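Local coordinates for lipolytic protein G-D-S-L family (Chitinophaga pinensis, PDB 4Q7Q) that probably hydrolyses ester bonds as a GDSL-family lipase or acylhydrolase, although its substrate has not been established, at residues 13-18 with 236-241. Sequence-based numbering, arbitrary orientation.
Sequences DSITYL and GLHPSD
Ser-14 and His-238 meet through a short hydrogen bond, 2.7 Å from OG to NE2, with the hydroxyl at the rim of the imidazole and in the plane of the ring. Either atom could be the donor. The serine torsion (chi1 52°) sets OG between its own backbone N and carbonyl carbon, from where it reaches the ring. At the far side of the imidazole, ND1 is hydrogen-bonded to Asp-235 OD2, so both ring nitrogens are engaged and the rotation of the ring is fixed.

Apolar groups pack the imidazole above and below. Leu-18 CD1 lies over one face, 3.5 Å from His-238 CD2, its side chain running roughly perpendicular to that of the histidine. Leu-237, the histidine's own neighbour, places CG over the centre of the ring, 4.0 Å above the plane. Ile-15 CG1 approaches His-238 CD2 obliquely at 4.0 Å and also touches Pro-239 CD at 3.8 Å, while its CG2 branch rests against CG and CD of the same proline. An alanine in place of His-238 would probably leave Ser-14 OG without its imidazole mate, Asp-235 without its ND1 partner, and a gap between Leu-18 and Leu-237.

On the serine side, the short helix 14-17 is N-capped by Asp-13, whose OD1 accepts from Ile-15 N at 3.1 Å, tying down the turn that carries Ser-14.

Serine at the start of a helix after the first strand, and histidine in the loop before helix 241-257, fit the SGNH-hydrolase arrangement. The Ser-14, His-238, Asp-235 chain of hydrogen bonds, with Ser-14 and His-238 buried, is consistent with a catalytic triad, in which the aspartate would orient and polarise the imidazole and the imidazole would activate the serine hydroxyl as nucleophile.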
loop_
_atom_site.group_PDB
_atom_site.type_symbol
_atom_site.label_atom_id
_atom_site.label_comp_id
_atom_site.label_asym_id
_atom_site.label_seq_id
_atom_site.Cartn_x
_atom_site.Cartn_y
_atom_site.Cartn_z
ATOM N N ASP A 13 -5.666 1.947 1.162
ATOM C CA ASP A 13 -6.315 0.848 0.458
ATOM C C ASP A 13 -6.307 -0.397 1.360
ATOM O O ASP A 13 -6.389 -0.264 2.579
ATOM C CB ASP A 13 -5.631 0.590 -0.889
ATOM C CG ASP A 13 -4.110 0.491 -0.767
ATOM O OD1 ASP A 13 -3.623 -0.051 0.255
ATOM O OD2 ASP A 13 -3.396 0.967 -1.685
ATOM N N SER A 14 -6.180 -1.592 0.789
ATOM C CA SER A 14 -6.224 -2.810 1.594
ATOM C C SER A 14 -5.088 -2.887 2.606
ATOM O O SER A 14 -5.260 -3.428 3.682
ATOM C CB SER A 14 -6.193 -4.060 0.714
ATOM O OG SER A 14 -5.116 -3.994 -0.192
ATOM N N ILE A 15 -3.923 -2.360 2.258
ATOM C CA ILE A 15 -2.789 -2.422 3.172
ATOM C C ILE A 15 -3.112 -1.724 4.506
ATOM O O ILE A 15 -2.650 -2.149 5.566
ATOM C CB ILE A 15 -1.518 -1.899 2.490
ATOM C CG1 ILE A 15 -1.151 -2.850 1.346
ATOM C CG2 ILE A 15 -0.367 -1.764 3.467
ATOM C CD1 ILE A 15 -0.069 -2.347 0.416
ATOM N N THR A 16 -3.964 -0.700 4.444
ATOM C CA THR A 16 -4.438 0.022 5.623
ATOM C C THR A 16 -5.666 -0.656 6.214
ATOM O O THR A 16 -5.734 -0.900 7.416
ATOM C CB THR A 16 -4.758 1.476 5.248
ATOM O OG1 THR A 16 -3.555 2.091 4.772
ATOM C CG2 THR A 16 -5.305 2.254 6.438
ATOM N N TYR A 17 -6.633 -0.945 5.353
ATOM C CA TYR A 17 -7.861 -1.635 5.741
ATOM C C TYR A 17 -7.618 -2.878 6.609
ATOM O O TYR A 17 -8.281 -3.078 7.637
ATOM C CB TYR A 17 -8.613 -2.036 4.473
ATOM C CG TYR A 17 -9.806 -2.947 4.692
ATOM C CD1 TYR A 17 -11.067 -2.424 4.965
ATOM C CD2 TYR A 17 -9.675 -4.332 4.589
ATOM C CE1 TYR A 17 -12.161 -3.256 5.149
ATOM C CE2 TYR A 17 -10.751 -5.167 4.770
ATOM C CZ TYR A 17 -11.998 -4.628 5.050
ATOM O OH TYR A 17 -13.077 -5.462 5.232
ATOM N N LEU A 18 -6.654 -3.699 6.195
ATOM C CA LEU A 18 -6.438 -5.004 6.806
ATOM C C LEU A 18 -5.953 -4.942 8.248
ATOM O O LEU A 18 -5.983 -5.954 8.944
ATOM C CB LEU A 18 -5.459 -5.830 5.966
ATOM C CG LEU A 18 -6.031 -6.324 4.635
ATOM C CD1 LEU A 18 -4.925 -6.844 3.694
ATOM C CD2 LEU A 18 -7.123 -7.371 4.869
ATOM N N GLY A 236 2.308 -11.865 -1.665
ATOM C CA GLY A 236 2.967 -11.142 -2.739
ATOM C C GLY A 236 2.814 -9.638 -2.628
ATOM O O GLY A 236 3.654 -8.882 -3.123
ATOM N N LEU A 237 1.746 -9.204 -1.964
ATOM C CA LEU A 237 1.339 -7.801 -1.987
ATOM C C LEU A 237 1.122 -7.213 -0.593
ATOM O O LEU A 237 1.656 -6.149 -0.268
ATOM C CB LEU A 237 0.063 -7.661 -2.818
ATOM C CG LEU A 237 -0.724 -6.339 -2.800
ATOM C CD1 LEU A 237 0.100 -5.158 -3.302
ATOM C CD2 LEU A 237 -2.001 -6.478 -3.613
ATOM N N HIS A 238 0.344 -7.909 0.228
ATOM C CA HIS A 238 -0.040 -7.371 1.526
ATOM C C HIS A 238 0.968 -7.748 2.587
ATOM O O HIS A 238 1.322 -8.912 2.715
ATOM C CB HIS A 238 -1.428 -7.873 1.911
ATOM C CG HIS A 238 -2.489 -7.468 0.940
ATOM N ND1 HIS A 238 -3.028 -8.336 0.015
ATOM C CD2 HIS A 238 -3.083 -6.272 0.729
ATOM C CE1 HIS A 238 -3.921 -7.692 -0.716
ATOM N NE2 HIS A 238 -3.977 -6.438 -0.302
ATOM N N PRO A 239 1.438 -6.756 3.350
ATOM C CA PRO A 239 2.476 -6.976 4.352
ATOM C C PRO A 239 2.166 -8.081 5.360
ATOM O O PRO A 239 1.027 -8.272 5.817
ATOM C CB PRO A 239 2.554 -5.626 5.065
ATOM C CG PRO A 239 2.186 -4.647 4.023
ATOM C CD PRO A 239 1.140 -5.321 3.173
ATOM N N SER A 240 3.221 -8.812 5.694
ATOM C CA SER A 240 3.226 -9.709 6.834
ATOM C C SER A 240 3.416 -8.905 8.113
ATOM O O SER A 240 3.507 -7.680 8.079
ATOM C CB SER A 240 4.392 -10.676 6.689
ATOM O OG SER A 240 5.619 -9.965 6.694
ATOM N N ASP A 241 3.502 -9.595 9.243
ATOM C CA ASP A 241 3.866 -8.934 10.489
ATOM C C ASP A 241 5.190 -8.189 10.335
ATOM O O ASP A 241 5.315 -7.044 10.773
ATOM C CB ASP A 241 3.979 -9.946 11.629
ATOM C CG ASP A 241 2.631 -10.320 12.217
ATOM O OD1 ASP A 241 1.715 -9.482 12.189
ATOM O OD2 ASP A 241 2.496 -11.452 12.732
#